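Local structure of AlkZ (Streptomyces sahachiroi, 5UUJ) at residues V47-V52 and S63-V68. The protein belongs to the AlkZ-like DNA glycosylase family, whose fold is built around winged-helix (helix-turn-helix) modules. Numbering follows the deposited sequence.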
loop_
_atom_site.group_PDB
_atom_site.type_symbol
_atom_site.label_atom_id
_atom_site.label_comp_id
_atom_site.label_asym_id
_atom_site.label_seq_id
_atom_site.Cartn_x
_atom_site.Cartn_y
_atom_site.Cartn_z
ATOM N N VAL A 47 -8.618 8.728 2.839
ATOM C CA VAL A 47 -8.819 7.299 2.654
ATOM C C VAL A 47 -7.805 6.485 3.469
ATOM O O VAL A 47 -8.140 5.436 4.016
ATOM C CB VAL A 47 -8.728 6.932 1.161
ATOM C CG1 VAL A 47 -8.664 5.428 0.965
ATOM C CG2 VAL A 47 -9.921 7.510 0.415
ATOM N N ALA A 48 -6.571 6.973 3.551
ATOM C CA ALA A 48 -5.539 6.295 4.329
ATOM C C ALA A 48 -5.881 6.319 5.816
ATOM O O ALA A 48 -5.680 5.332 6.526
ATOM C CB ALA A 48 -4.184 6.935 4.088
ATOM N N GLU A 49 -6.392 7.456 6.281
ATOM C CA GLU A 49 -6.825 7.600 7.665
ATOM C C GLU A 49 -7.920 6.596 8.002
ATOM O O GLU A 49 -7.889 5.953 9.052
ATOM C CB GLU A 49 -7.338 9.016 7.925
ATOM C CG GLU A 49 -6.290 10.104 7.803
ATOM C CD GLU A 49 -6.888 11.485 7.960
ATOM O OE1 GLU A 49 -6.370 12.273 8.778
ATOM O OE2 GLU A 49 -7.884 11.784 7.266
ATOM N N LEU A 50 -8.889 6.473 7.100
ATOM C CA LEU A 50 -10.044 5.612 7.316
ATOM C C LEU A 50 -9.639 4.147 7.424
ATOM O O LEU A 50 -10.121 3.428 8.295
ATOM C CB LEU A 50 -11.058 5.792 6.183
ATOM C CG LEU A 50 -12.345 4.973 6.277
ATOM C CD1 LEU A 50 -13.174 5.403 7.480
ATOM C CD2 LEU A 50 -13.151 5.094 4.994
ATOM N N ASN A 51 -8.743 3.710 6.546
ATOM C CA ASN A 51 -8.365 2.302 6.490
ATOM C C ASN A 51 -7.580 1.849 7.719
ATOM O O ASN A 51 -7.623 0.675 8.093
ATOM C CB ASN A 51 -7.565 2.027 5.221
ATOM C CG ASN A 51 -8.413 2.152 3.964
ATOM O OD1 ASN A 51 -9.641 2.017 4.012
ATOM N ND2 ASN A 51 -7.765 2.407 2.832
ATOM N N VAL A 52 -6.871 2.777 8.349
ATOM C CA VAL A 52 -6.236 2.492 9.628
ATOM C C VAL A 52 -7.296 2.471 10.731
ATOM O O VAL A 52 -7.329 1.555 11.555
ATOM C CB VAL A 52 -5.139 3.528 9.960
ATOM C CG1 VAL A 52 -4.591 3.318 11.366
ATOM C CG2 VAL A 52 -4.014 3.438 8.940
ATOM N N SER A 63 -4.983 9.020 14.842
ATOM C CA SER A 63 -3.765 8.313 15.221
ATOM C C SER A 63 -2.738 8.381 14.089
ATOM O O SER A 63 -1.534 8.412 14.336
ATOM C CB SER A 63 -4.065 6.855 15.591
ATOM O OG SER A 63 -4.552 6.110 14.486
ATOM N N VAL A 64 -3.219 8.428 12.853
ATOM C CA VAL A 64 -2.327 8.506 11.700
ATOM C C VAL A 64 -1.604 9.850 11.686
ATOM O O VAL A 64 -0.376 9.897 11.618
ATOM C CB VAL A 64 -3.090 8.314 10.373
ATOM C CG1 VAL A 64 -2.120 8.275 9.199
ATOM C CG2 VAL A 64 -3.911 7.035 10.414
ATOM N N ASN A 65 -2.367 10.939 11.755
ATOM C CA ASN A 65 -1.786 12.278 11.801
ATOM C C ASN A 65 -0.820 12.460 12.969
ATOM O O ASN A 65 0.216 13.107 12.821
ATOM C CB ASN A 65 -2.888 13.341 11.882
ATOM C CG ASN A 65 -3.601 13.555 10.555
ATOM O OD1 ASN A 65 -3.042 13.316 9.484
ATOM N ND2 ASN A 65 -4.844 14.015 10.624
ATOM N N ARG A 66 -1.150 11.894 14.127
ATOM C CA ARG A 66 -0.289 12.033 15.304
ATOM C C ARG A 66 1.034 11.298 15.104
ATOM O O ARG A 66 2.099 11.804 15.462
ATOM C CB ARG A 66 -0.982 11.509 16.569
ATOM C CG ARG A 66 -2.169 12.344 17.038
ATOM C CD ARG A 66 -2.578 11.985 18.466
ATOM N NE ARG A 66 -2.703 10.541 18.670
ATOM C CZ ARG A 66 -3.834 9.850 18.542
ATOM N NH1 ARG A 66 -4.966 10.454 18.206
ATOM N NH2 ARG A 66 -3.835 8.541 18.749
ATOM N N GLU A 67 0.964 10.107 14.524
ATOM C CA GLU A 67 2.153 9.283 14.349
ATOM C C GLU A 67 2.988 9.750 13.153
ATOM O O GLU A 67 4.183 9.472 13.079
ATOM C CB GLU A 67 1.749 7.810 14.220
ATOM C CG GLU A 67 1.256 7.241 15.557
ATOM C CD GLU A 67 0.906 5.767 15.517
ATOM O OE1 GLU A 67 1.774 4.949 15.142
ATOM O OE2 GLU A 67 -0.241 5.424 15.883
ATOM N N VAL A 68 2.365 10.480 12.233
ATOM C CA VAL A 68 3.110 11.169 11.183
ATOM C C VAL A 68 3.826 12.361 11.811
ATOM O O VAL A 68 4.970 12.661 11.470
ATOM C CB VAL A 68 2.184 11.635 10.026
ATOM C CG1 VAL A 68 2.871 12.675 9.138
ATOM C CG2 VAL A 68 1.742 10.443 9.185
#
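Val64 packs against Val52 and the backbone of Glu49, and the apolar meeting of the two valines is the tight part of the contact. The CG2 methyl of Val64 does nearly all the touching. CG2 lies 3.7 Å from CB of Val52 and 3.9 Å from each of that residue's two methyls, so it sits over the fork of the valine. The same methyl comes within 4.0 Å of CA of Glu49, against the backbone of helix 45-53. The Val64 torsion explains this: with chi1 at -175°, CG1 is placed anti to the backbone N, and CG2 is left to face helix 45-53. The CA atoms of Glu49 and Val64 are 6.1 Å apart, so the backbones come close here. Ala30 of helix 30-36 also touches Val52, and Trp45 and Leu85 touch Val64. OG of Ser63 lies 4.2 Å from CG1 of Val52, but it is hydrogen-bonded to the backbone O of Asp60, and more weakly to NE2 of Gln56.

The polar side is looser and borders the partly exposed Asn65. Glu49 reaches across with its chain extended beyond CG. Its OE1 ends 3.0 Å from ND2 of Asn65, with the carboxylate and amide planes turned 56° apart. Both groups have firmer partners nearby. OE2 of Glu49 forms a salt bridge with Arg61, which probably favours its charged form. The Asn65 amide is gripped at both ends, by NE1 of Trp45 at OD1 and by OE1 of Glu62 at ND2, and this fixes its rotation.

The two short helical segments run at 109° to each other, with a closest axis approach of 10.0 Å. These consecutive, steeply angled helices, joined by a valine-valine contact with a polar edge and followed by strands 74-77 and 83-86, are consistent with the helix-turn-helix of a winged-helix module.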